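Local coordinates for protein K5 lyase (Enterobacteria phage k1-5, PDB 2X3H) that probably cleaves the K5 capsular polysaccharide, a glycosaminoglycan, by a lyase reaction, and is built as a trimeric viral tail spike, at residues L490-G493 and N494-S498; V308-T312 and S313-Q317. All blocks are in the same frame, centred on the assembly; numbering follows the deposited sequence.

Contact 1: residues L490-G493 and N494-S498; sequences LTNG and NVRLS
Thr491 and Arg496 meet on one face of a two-residue beta hairpin, whose type I' turn runs from Thr491 to Asn494 and joins strands 485-491 and 494-498. Their side chains cross at about a right angle: the methyl CG2 of Thr491 lies over one face of the Arg496 guanidinium, near its rim, 3.6 Å from NH1 of Arg496. With CG anti to the carbonyl carbon (chi1 -68°) and the chain extended from CG to NE, the arginine runs past Thr491, whose CB packs against CD of Arg496. The amide of Asn492, at the turn, stands almost perpendicular to the guanidinium plane, its ND2 3.5 Å from NH2 of Arg496, a contact without a hydrogen bond. The hydroxyl of Thr491 turns instead to Ser489. Leu490 and Val495 occupy the other face, where both pack on Arg486 of the second subunit.

Two backbone bonds close the hairpin. Thr491 N gives a nearly straight bond (175°) to Asn494 O at 2.9 Å, whereas Asn494 N approaches Thr491 O from above its carbonyl plane at 3.2 Å. That same oxygen receives a second hydrogen bond from a water, 2.7 Å from Thr491 O; the water in turn accepts from Asn494 ND2 at 2.9 Å and, weakly, from Arg496 NE.

Contact 2: residues V308-T312 and S313-Q317; sequences VDYST and SDARQ
A type I beta turn from Tyr310 to Ser313, flanked by an Asx turn and an ST turn, leads the chain out of strand 302-309 of the parallel beta-helix. Ser313 N closes it on Tyr310 O at 3.0 Å, coming from above the carbonyl plane. A water donates to the same Tyr310 O at 2.6 Å and also to Ser313 O, bridging the two ends of the turn. Across the bend, the ring of Tyr310 meets Ser313 CB at its edge, 3.8 Å from CD1 of Tyr310, while the methyl of Ala315 approaches obliquely, CB to Tyr310 CE1 3.9 Å. Ser313 OG, anti to its own nitrogen (chi1 175°), accepts from Ala315 N at 3.0 Å and is also hydrogen-bonded to Pro288 O.

Before the bend, the Asp309 carboxylate grips Ser311 twice: OD1 is met from above its plane by Ser311 N, and Ser311 OG donates to Asp309 OD2 at 2.7 Å, on its syn lone pair. OD2 also bonds Asn287 ND2 of its own chain and Tyr250 OH of the second subunit, so this buried carboxylate reaches into the trimer interface. Tyr310 packs against Met335 of strand 329-336 and Pro288 of a neighbouring loop, its OH hydrogen-bonded to His319 O at the end of strand 317-319.

How the contacts relate
From the N terminus, the chain first climbs through the parallel beta-helix, where contact 2 (308-317) carries it from the end of strand 302-309 to the start of strand 317-319. Only after the remaining turns of the beta-helix does it enter the C-terminal region, where contact 1 (490-498) closes the hairpin between strands 485-491 and 494-498 within an antiparallel sheet. The two contacts are in series, neither nested nor crossing, with centres 56 Å apart and nearest atoms about 48 Å apart. One belongs to the parallel beta-helix and the other to the antiparallel C-terminal part, yet both touch the second subunit of the trimer.

Contact 1: residues L490-G493 and N494-S498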
ATOM      1  N   LEU A 490      39.208  24.317   3.772  1.00  3.66           N
ATOM      2  CA  LEU A 490      40.014  24.441   2.563  1.00  4.48           C
ATOM      3  C   LEU A 490      39.595  25.765   1.914  1.00  4.96           C
ATOM      4  O   LEU A 490      38.531  25.872   1.291  1.00  5.16           O
ATOM      5  CB  LEU A 490      39.757  23.239   1.633  1.00  4.37           C
ATOM      6  CG  LEU A 490      40.453  23.257   0.274  1.00  6.11           C
ATOM      7  CD1 LEU A 490      41.967  23.532   0.422  1.00  6.71           C
ATOM      8  CD2 LEU A 490      40.179  21.967  -0.506  1.00  6.54           C
ATOM      9  N   THR A 491      40.454  26.765   2.091  1.00  6.03           N
ATOM     10  CA  THR A 491      40.137  28.161   1.839  1.00  7.04           C
ATOM     11  C   THR A 491      41.231  28.751   0.961  1.00  7.92           C
ATOM     12  O   THR A 491      42.407  28.735   1.338  1.00  7.97           O
ATOM     13  CB  THR A 491      40.145  28.932   3.165  1.00  7.71           C
ATOM     14  OG1 THR A 491      39.146  28.385   4.038  1.00  8.49           O
ATOM     15  CG2 THR A 491      39.897  30.439   2.934  1.00  9.09           C
ATOM     16  N   ASN A 492      40.863  29.258  -0.215  1.00  7.95           N
ATOM     17  CA  ASN A 492      41.879  29.761  -1.162  1.00  9.03           C
ATOM     18  C   ASN A 492      42.957  28.720  -1.469  1.00  7.98           C
ATOM     19  O   ASN A 492      44.125  29.065  -1.733  1.00  8.50           O
ATOM     20  CB  ASN A 492      42.547  31.033  -0.634  1.00 11.60           C
ATOM     21  CG  ASN A 492      41.555  32.148  -0.373  1.00 13.82           C
ATOM     22  OD1 ASN A 492      40.520  32.239  -1.037  1.00 15.46           O
ATOM     23  ND2 ASN A 492      41.869  33.008   0.598  1.00 15.92           N
ATOM     24  N   GLY A 493      42.570  27.446  -1.421  1.00  6.43           N
ATOM     25  CA  GLY A 493      43.450  26.353  -1.827  1.00  6.49           C
ATOM     26  C   GLY A 493      44.396  25.815  -0.760  1.00  6.31           C
ATOM     27  O   GLY A 493      45.243  24.976  -1.063  1.00  6.40           O
ATOM     28  N   ASN A 494      44.253  26.289   0.482  1.00  6.13           N
ATOM     29  CA  ASN A 494      45.071  25.793   1.603  1.00  5.31           C
ATOM     30  C   ASN A 494      44.198  25.374   2.780  1.00  4.71           C
ATOM     31  O   ASN A 494      43.125  25.951   3.008  1.00  5.83           O
ATOM     32  CB  ASN A 494      46.006  26.891   2.129  1.00  5.72           C
ATOM     33  CG  ASN A 494      46.898  27.466   1.060  1.00  6.48           C
ATOM     34  OD1 ASN A 494      47.729  26.770   0.483  1.00  6.93           O
ATOM     35  ND2 ASN A 494      46.743  28.759   0.804  1.00 10.30           N
ATOM     36  N   VAL A 495      44.685  24.420   3.574  1.00  3.87           N
ATOM     37  CA  VAL A 495      44.025  24.135   4.866  1.00  4.56           C
ATOM     38  C   VAL A 495      44.203  25.305   5.849  1.00  4.83           C
ATOM     39  O   VAL A 495      45.309  25.851   5.974  1.00  5.08           O
ATOM     40  CB  VAL A 495      44.570  22.832   5.501  1.00  4.31           C
ATOM     41  CG1 VAL A 495      44.023  22.647   6.920  1.00  4.93           C
ATOM     42  CG2 VAL A 495      44.211  21.614   4.613  1.00  5.29           C
ATOM     43  N   ARG A 496      43.107  25.708   6.497  1.00  5.33           N
ATOM     44  CA  ARG A 496      43.168  26.646   7.628  1.00  4.55           C
ATOM     45  C   ARG A 496      42.576  26.015   8.884  1.00  5.17           C
ATOM     46  O   ARG A 496      41.499  25.405   8.831  1.00  5.04           O
ATOM     47  CB  ARG A 496      42.446  27.963   7.322  1.00  5.22           C
ATOM     48  CG  ARG A 496      43.125  28.814   6.266  1.00  5.22           C
ATOM     49  CD  ARG A 496      42.411  30.145   6.124  1.00  7.30           C
ATOM     50  NE  ARG A 496      43.075  30.982   5.135  1.00  7.87           N
ATOM     51  CZ  ARG A 496      42.625  32.169   4.737  1.00  8.58           C
ATOM     52  NH1 ARG A 496      41.498  32.660   5.242  1.00  8.96           N
ATOM     53  NH2 ARG A 496      43.305  32.857   3.824  1.00 10.51           N
ATOM     54  N   LEU A 497      43.292  26.165   9.997  1.00  4.87           N
ATOM     55  CA  LEU A 497      42.850  25.653  11.303  1.00  4.54           C
ATOM     56  C   LEU A 497      42.546  26.829  12.235  1.00  5.10           C
ATOM     57  O   LEU A 497      43.432  27.628  12.538  1.00  5.62           O
ATOM     58  CB  LEU A 497      43.958  24.794  11.909  1.00  5.81           C
ATOM     59  CG  LEU A 497      44.586  23.716  11.017  1.00  6.95           C
ATOM     60  CD1 LEU A 497      45.805  23.111  11.723  1.00  7.15           C
ATOM     61  CD2 LEU A 497      43.559  22.637  10.730  1.00  8.67           C
ATOM     62  N   SER A 498      41.298  26.947  12.687  1.00  4.09           N
ATOM     63  CA  SER A 498      40.904  28.080  13.541  1.00  4.62           C
ATOM     64  C   SER A 498      41.607  28.066  14.886  1.00  5.29           C
ATOM     65  O   SER A 498      41.578  27.053  15.590  1.00  5.55           O
ATOM     66  CB  SER A 498      39.396  28.049  13.787  1.00  4.75           C
ATOM     67  OG  SER A 498      38.686  28.363  12.604  1.00  5.99           O
TER
HETATM   68  O   HOH W   1      44.627  29.960   2.330  1.00 12.11           O

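Contact 2: residues V308-T312 and S313-Q317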
ATOM      1  N   VAL A 308      -7.909  11.803   2.828  1.00  5.23           N
ATOM      2  CA  VAL A 308      -8.843  12.648   3.575  1.00  6.47           C
ATOM      3  C   VAL A 308      -8.800  14.090   3.081  1.00  6.49           C
ATOM      4  O   VAL A 308      -7.729  14.655   2.884  1.00  6.80           O
ATOM      5  CB  VAL A 308      -8.651  12.513   5.117  1.00  8.63           C
ATOM      6  CG1 VAL A 308      -7.240  12.803   5.520  1.00 10.31           C
ATOM      7  CG2 VAL A 308      -9.648  13.392   5.898  1.00  8.76           C
ATOM      8  N   ASP A 309      -9.981  14.653   2.820  1.00  5.16           N
ATOM      9  CA  ASP A 309     -10.115  16.057   2.423  1.00  5.56           C
ATOM     10  C   ASP A 309     -10.978  16.787   3.435  1.00  5.61           C
ATOM     11  O   ASP A 309     -11.989  16.246   3.873  1.00  5.69           O
ATOM     12  CB  ASP A 309     -10.772  16.165   1.054  1.00  6.49           C
ATOM     13  CG  ASP A 309     -11.045  17.612   0.647  1.00  8.01           C
ATOM     14  OD1 ASP A 309     -10.165  18.462   0.877  1.00  9.69           O
ATOM     15  OD2 ASP A 309     -12.134  17.889   0.089  1.00  9.48           O
ATOM     16  N   TYR A 310     -10.572  18.000   3.799  1.00  5.39           N
ATOM     17  CA  TYR A 310     -11.349  18.849   4.714  1.00  5.37           C
ATOM     18  C   TYR A 310     -11.847  20.156   4.058  1.00  6.05           C
ATOM     19  O   TYR A 310     -12.386  21.023   4.751  1.00  7.53           O
ATOM     20  CB  TYR A 310     -10.506  19.198   5.953  1.00  6.21           C
ATOM     21  CG  TYR A 310     -10.488  18.094   6.993  1.00  5.63           C
ATOM     22  CD1 TYR A 310     -11.529  17.955   7.896  1.00  6.17           C
ATOM     23  CD2 TYR A 310      -9.447  17.170   7.050  1.00  6.01           C
ATOM     24  CE1 TYR A 310     -11.534  16.939   8.842  1.00  6.30           C
ATOM     25  CE2 TYR A 310      -9.438  16.163   7.994  1.00  5.80           C
ATOM     26  CZ  TYR A 310     -10.494  16.042   8.887  1.00  6.56           C
ATOM     27  OH  TYR A 310     -10.524  15.038   9.847  1.00  6.70           O
ATOM     28  N   SER A 311     -11.658  20.290   2.748  1.00  6.36           N
ATOM     29  CA  SER A 311     -11.921  21.569   2.049  1.00  7.77           C
ATOM     30  C   SER A 311     -13.336  22.117   2.218  1.00  8.40           C
ATOM     31  O   SER A 311     -13.540  23.328   2.106  1.00  9.41           O
ATOM     32  CB  SER A 311     -11.595  21.459   0.561  1.00  8.27           C
ATOM     33  OG  SER A 311     -12.503  20.595  -0.088  1.00 10.29           O
ATOM     34  N   THR A 312     -14.313  21.249   2.477  1.00  8.78           N
ATOM     35  CA  THR A 312     -15.695  21.732   2.658  1.00  9.77           C
ATOM     36  C   THR A 312     -16.274  21.379   4.033  1.00 10.01           C
ATOM     37  O   THR A 312     -17.500  21.408   4.229  1.00 10.91           O
ATOM     38  CB  THR A 312     -16.645  21.200   1.568  1.00 11.49           C
ATOM     39  OG1 THR A 312     -16.760  19.779   1.668  1.00 13.61           O
ATOM     40  CG2 THR A 312     -16.149  21.601   0.183  1.00 13.08           C
ATOM     41  N   SER A 313     -15.395  21.024   4.967  1.00  8.14           N
ATOM     42  CA  SER A 313     -15.809  20.557   6.296  1.00  8.23           C
ATOM     43  C   SER A 313     -15.907  21.667   7.332  1.00  7.86           C
ATOM     44  O   SER A 313     -15.103  22.603   7.324  1.00  8.29           O
ATOM     45  CB  SER A 313     -14.816  19.530   6.823  1.00  8.43           C
ATOM     46  OG  SER A 313     -15.156  19.175   8.152  1.00  8.20           O
ATOM     47  N   ASP A 314     -16.872  21.545   8.246  1.00  8.67           N
ATOM     48  CA  ASP A 314     -16.974  22.482   9.361  1.00  9.31           C
ATOM     49  C   ASP A 314     -16.193  22.033  10.608  1.00  8.10           C
ATOM     50  O   ASP A 314     -16.327  22.629  11.679  1.00  9.37           O
ATOM     51  CB  ASP A 314     -18.442  22.815   9.701  1.00 11.22           C
ATOM     52  CG  ASP A 314     -19.250  21.604  10.155  1.00 13.98           C
ATOM     53  OD1 ASP A 314     -18.666  20.522  10.392  1.00 15.58           O
ATOM     54  OD2 ASP A 314     -20.497  21.736  10.290  1.00 14.17           O
ATOM     55  N   ALA A 315     -15.349  21.010  10.456  1.00  7.78           N
ATOM     56  CA  ALA A 315     -14.470  20.574  11.531  1.00  7.73           C
ATOM     57  C   ALA A 315     -13.712  21.759  12.126  1.00  7.30           C
ATOM     58  O   ALA A 315     -13.180  22.591  11.392  1.00  7.98           O
ATOM     59  CB  ALA A 315     -13.464  19.554  10.988  1.00  7.51           C
ATOM     60  N   ARG A 316     -13.645  21.820  13.454  1.00  8.37           N
ATOM     61  CA  ARG A 316     -12.808  22.797  14.147  1.00  8.97           C
ATOM     62  C   ARG A 316     -11.431  22.233  14.458  1.00  9.10           C
ATOM     63  O   ARG A 316     -10.470  22.982  14.640  1.00  8.92           O
ATOM     64  CB  ARG A 316     -13.485  23.257  15.440  1.00 11.87           C
ATOM     65  CG  ARG A 316     -14.772  24.009  15.166  1.00 14.43           C
ATOM     66  CD  ARG A 316     -14.452  25.394  14.627  1.00 17.97           C
ATOM     67  NE  ARG A 316     -14.127  26.304  15.722  1.00 21.82           N
ATOM     68  CZ  ARG A 316     -15.012  26.674  16.648  1.00 23.18           C
ATOM     69  NH1 ARG A 316     -16.253  26.202  16.601  1.00 24.40           N
ATOM     70  NH2 ARG A 316     -14.662  27.501  17.624  1.00 24.72           N
ATOM     71  N   GLN A 317     -11.360  20.906  14.551  1.00  8.62           N
ATOM     72  CA  GLN A 317     -10.100  20.200  14.767  1.00  9.43           C
ATOM     73  C   GLN A 317     -10.018  19.046  13.780  1.00  9.05           C
ATOM     74  O   GLN A 317     -10.605  17.984  13.993  1.00  9.23           O
ATOM     75  CB  GLN A 317     -10.030  19.665  16.195  1.00 11.74           C
ATOM     76  CG  GLN A 317     -10.029  20.737  17.275  1.00 14.52           C
ATOM     77  CD  GLN A 317     -10.241  20.154  18.665  1.00 17.11           C
ATOM     78  OE1 GLN A 317     -10.986  19.185  18.839  1.00 19.29           O
ATOM     79  NE2 GLN A 317      -9.611  20.760  19.668  1.00 19.05           N
TER
HETATM   80  O   HOH W   2     -12.463  23.189   6.233  1.00 18.41           O